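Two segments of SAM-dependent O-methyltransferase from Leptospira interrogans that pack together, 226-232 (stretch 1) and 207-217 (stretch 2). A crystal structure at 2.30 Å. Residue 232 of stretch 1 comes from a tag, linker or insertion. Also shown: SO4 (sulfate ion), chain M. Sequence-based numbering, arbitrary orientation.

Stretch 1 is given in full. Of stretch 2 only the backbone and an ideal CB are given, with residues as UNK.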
# COMPACT_ATOMS: atom_id res chain seq x y z
N SER C 226 -5.65 -0.05 7.55
CA SER C 226 -6.29 -1.11 6.79
C SER C 226 -6.57 -0.67 5.38
O SER C 226 -7.14 0.40 5.15
CB SER C 226 -7.60 -1.56 7.44
OG SER C 226 -7.33 -2.47 8.48
N LEU C 227 -6.14 -1.50 4.44
CA LEU C 227 -6.45 -1.31 3.04
C LEU C 227 -7.61 -2.24 2.74
O LEU C 227 -7.46 -3.46 2.78
CB LEU C 227 -5.23 -1.64 2.18
CG LEU C 227 -3.98 -0.80 2.48
CD1 LEU C 227 -2.83 -1.17 1.58
CD2 LEU C 227 -4.29 0.71 2.40
N VAL C 228 -8.77 -1.65 2.49
CA VAL C 228 -10.01 -2.41 2.28
C VAL C 228 -10.54 -2.17 0.87
O VAL C 228 -11.11 -1.11 0.57
CB VAL C 228 -11.10 -2.05 3.34
CG1 VAL C 228 -12.32 -2.93 3.19
CG2 VAL C 228 -10.55 -2.15 4.75
N ARG C 229 -10.37 -3.17 0.01
CA ARG C 229 -10.79 -3.03 -1.38
C ARG C 229 -12.15 -3.69 -1.63
O ARG C 229 -12.33 -4.87 -1.34
CB ARG C 229 -9.73 -3.60 -2.33
CG ARG C 229 -10.02 -3.35 -3.79
CD ARG C 229 -9.12 -4.19 -4.69
NE ARG C 229 -9.63 -4.25 -6.05
CZ ARG C 229 -10.42 -5.22 -6.53
NH1 ARG C 229 -10.79 -6.23 -5.75
NH2 ARG C 229 -10.82 -5.17 -7.79
N LYS C 230 -13.08 -2.91 -2.16
CA LYS C 230 -14.39 -3.41 -2.55
C LYS C 230 -14.21 -4.23 -3.82
O LYS C 230 -13.62 -3.76 -4.79
CB LYS C 230 -15.36 -2.25 -2.79
CG LYS C 230 -16.79 -2.66 -3.13
CD LYS C 230 -17.65 -1.44 -3.40
CE LYS C 230 -19.08 -1.82 -3.76
NZ LYS C 230 -19.94 -0.62 -3.88
N ARG C 231 -14.67 -5.48 -3.78
CA ARG C 231 -14.50 -6.39 -4.90
C ARG C 231 -15.46 -6.07 -6.04
O ARG C 231 -16.49 -5.43 -5.84
CB ARG C 231 -14.65 -7.84 -4.45
CG ARG C 231 -13.65 -8.21 -3.37
CD ARG C 231 -13.94 -9.56 -2.79
NE ARG C 231 -13.70 -10.61 -3.77
CZ ARG C 231 -13.53 -11.89 -3.48
NH1 ARG C 231 -13.56 -12.29 -2.21
NH2 ARG C 231 -13.31 -12.76 -4.45
N LEU C 232 -15.09 -6.51 -7.24
CA LEU C 232 -15.88 -6.27 -8.43
C LEU C 232 -17.16 -7.11 -8.42
O LEU C 232 -17.23 -8.14 -7.72
CB LEU C 232 -15.05 -6.56 -9.69
CG LEU C 232 -13.75 -5.77 -9.89
CD1 LEU C 232 -12.93 -6.41 -10.99
CD2 LEU C 232 -14.01 -4.30 -10.18
N UNK C 207 -16.14 -6.57 11.11
CA UNK C 207 -17.02 -6.43 9.94
C UNK C 207 -16.26 -6.62 8.62
O UNK C 207 -16.69 -7.35 7.73
CB UNK C 207 -17.69 -5.06 9.95
N UNK C 208 -15.12 -5.93 8.52
CA UNK C 208 -14.28 -5.97 7.33
C UNK C 208 -13.77 -7.39 7.07
O UNK C 208 -13.87 -7.90 5.95
CB UNK C 208 -13.10 -5.00 7.48
N UNK C 209 -13.25 -8.02 8.12
CA UNK C 209 -12.72 -9.38 8.05
C UNK C 209 -13.72 -10.42 7.59
O UNK C 209 -13.37 -11.35 6.88
CB UNK C 209 -12.18 -9.79 9.42
N UNK C 210 -14.97 -10.28 8.02
CA UNK C 210 -15.99 -11.28 7.72
C UNK C 210 -16.82 -10.92 6.48
O UNK C 210 -17.70 -11.68 6.08
CB UNK C 210 -16.91 -11.45 8.93
N UNK C 211 -16.51 -9.78 5.88
CA UNK C 211 -17.22 -9.30 4.70
C UNK C 211 -16.61 -9.88 3.41
O UNK C 211 -15.46 -9.56 3.06
CB UNK C 211 -17.19 -7.77 4.66
N UNK C 212 -17.38 -10.71 2.72
CA UNK C 212 -16.93 -11.37 1.50
C UNK C 212 -16.96 -10.42 0.31
O UNK C 212 -16.44 -10.73 -0.75
CB UNK C 212 -17.80 -12.60 1.21
N UNK C 213 -17.58 -9.26 0.49
CA UNK C 213 -17.64 -8.25 -0.55
C UNK C 213 -16.36 -7.43 -0.67
O UNK C 213 -16.21 -6.64 -1.60
CB UNK C 213 -18.82 -7.32 -0.29
N UNK C 214 -15.44 -7.62 0.28
CA UNK C 214 -14.17 -6.88 0.30
C UNK C 214 -12.97 -7.79 0.56
O UNK C 214 -13.11 -8.93 0.98
CB UNK C 214 -14.22 -5.78 1.37
N UNK C 215 -11.77 -7.25 0.30
CA UNK C 215 -10.51 -7.84 0.75
C UNK C 215 -9.82 -6.85 1.66
O UNK C 215 -10.00 -5.64 1.52
CB UNK C 215 -9.61 -8.22 -0.43
N UNK C 216 -9.03 -7.36 2.60
CA UNK C 216 -8.35 -6.49 3.57
C UNK C 216 -6.86 -6.81 3.73
O UNK C 216 -6.45 -7.96 3.79
CB UNK C 216 -9.04 -6.60 4.93
N UNK C 217 -6.07 -5.74 3.81
CA UNK C 217 -4.69 -5.84 4.26
C UNK C 217 -4.49 -4.84 5.39
O UNK C 217 -4.66 -3.64 5.21
CB UNK C 217 -3.71 -5.59 3.11
S SO4 M . -12.01 -9.14 -7.59
O1 SO4 M . -12.59 -7.89 -7.15
O2 SO4 M . -11.35 -9.82 -6.48
O3 SO4 M . -13.07 -9.99 -8.10
O4 SO4 M . -11.02 -8.88 -8.63

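Positions 207, 209 and 210 have backbone angles near the helical region and no atom of stretch 1 within 5.5 Å of their ideal CB, so stretch 1 sets no requirement there; they are Leu207, Tyr209 and Asn210. Position 208 is different. Its CA-to-CB bond points toward stretch 1, and the ideal CB lies 4.7 Å from Val228 CG2. A compact apolar side chain would fill that gap, alanine less fully than valine or a larger aliphatic. The residue is Val208, whose CG1 reaches Val228 CG2 at 3.8 Å.

Position 211 opens a type I turn that ends at 214. Its CB is out of reach of stretch 1, but a short acceptor, aspartate, asparagine or serine, could take the free NH of the turn. It is Asp211, and the amide N of 213 donates to Asp211 OD1 at 3.1 Å. At 212 and 213 CA-to-CB points away from stretch 1, and many residues would do; they are Ser212 and Leu213. The backbone does the work here: Arg231 N donates to Leu213 O at 2.9 Å, and a water donates to both Leu213 O and Arg231 O.

From 214 onward an antiparallel strand pairs with stretch 1. The ideal CB of 214 is 3.9 Å from Val228 CG1, on the sheet face that carries Val228 and Lys230. The extended backbone and apolar neighbour favour valine, isoleucine or threonine. Val214 places CG2 3.8 Å from Val228 CG1.

Position 215 turns to the face that carries Arg229, with the basic groups of Arg229 and Arg231 both near, so an acid suits it, with glutamine or asparagine as neutral alternatives. Asp215, with chi1 m, brings OD2 3.9 Å from Arg231 NE, a long salt bridge in which the oxygen lies well out of the guanidinium plane and no N-H points at it. Arg229 NH1 stays 4.4 Å from Asp215 OD2, but a water bridges them. Asp215 N and O also pair with Arg229 O and N, each at 2.9 Å.

Position 216 returns to the Val228 face, its ideal CB 4.7 Å from Val228 CG2; a beta-branched apolar residue again fits. Val216 CG2 lies 4.2 Å from Val228 CG2, so that Val228 touches three valines.

Position 217 shares a face with Leu227, its ideal CB 4.3 Å from Leu227 O. The backbone is extended and the neighbour on stretch 1 is the side chain of Leu227, so serine, threonine, alanine or a beta-branched apolar residue would all suit; stretch 1 alone does not choose. It is Ser217, whose hydroxyl makes no hydrogen bond to stretch 1 and whose main chain matters most: Leu227 N donates to Ser217 O at 2.7 Å, and Ser217 N to Leu227 O at 2.9 Å.

Stretch 2 (207-217) LVYNDSLVDVS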
# COMPACT_ATOMS: atom_id res chain seq x y z
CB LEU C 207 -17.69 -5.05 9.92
CG LEU C 207 -18.97 -4.81 10.71
CD1 LEU C 207 -19.28 -3.31 10.76
CD2 LEU C 207 -20.15 -5.60 10.11
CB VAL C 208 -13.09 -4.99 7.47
CG1 VAL C 208 -12.02 -5.26 6.43
CG2 VAL C 208 -13.57 -3.54 7.42
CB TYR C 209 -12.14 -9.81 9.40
CG TYR C 209 -11.52 -11.18 9.35
CD1 TYR C 209 -10.37 -11.42 8.60
CD2 TYR C 209 -12.09 -12.25 10.04
CE1 TYR C 209 -9.80 -12.67 8.54
CE2 TYR C 209 -11.52 -13.52 9.99
CZ TYR C 209 -10.37 -13.71 9.24
OH TYR C 209 -9.79 -14.96 9.18
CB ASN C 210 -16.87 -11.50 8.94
CG ASN C 210 -16.11 -12.12 10.11
OD1 ASN C 210 -15.60 -13.23 10.02
ND2 ASN C 210 -16.02 -11.39 11.21
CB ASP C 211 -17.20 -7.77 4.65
CG ASP C 211 -18.22 -7.21 3.69
OD1 ASP C 211 -18.85 -7.99 2.96
OD2 ASP C 211 -18.39 -5.97 3.66
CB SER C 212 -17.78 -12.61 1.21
OG SER C 212 -19.14 -12.25 1.03
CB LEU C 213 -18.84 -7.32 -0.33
CG LEU C 213 -20.26 -7.91 -0.42
CD1 LEU C 213 -21.27 -6.78 -0.39
CD2 LEU C 213 -20.46 -8.75 -1.67
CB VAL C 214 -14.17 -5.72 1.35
CG1 VAL C 214 -15.42 -4.84 1.22
CG2 VAL C 214 -14.03 -6.25 2.79
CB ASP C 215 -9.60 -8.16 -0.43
CG ASP C 215 -10.13 -9.31 -1.27
OD1 ASP C 215 -10.33 -10.40 -0.69
OD2 ASP C 215 -10.33 -9.12 -2.49
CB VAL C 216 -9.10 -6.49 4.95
CG1 VAL C 216 -9.30 -7.90 5.49
CG2 VAL C 216 -8.39 -5.59 5.98
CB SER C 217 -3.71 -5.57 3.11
OG SER C 217 -2.38 -5.66 3.58
O HOH W 1 -17.95 -6.13 -3.79
O HOH W 2 -10.55 -6.82 -3.19
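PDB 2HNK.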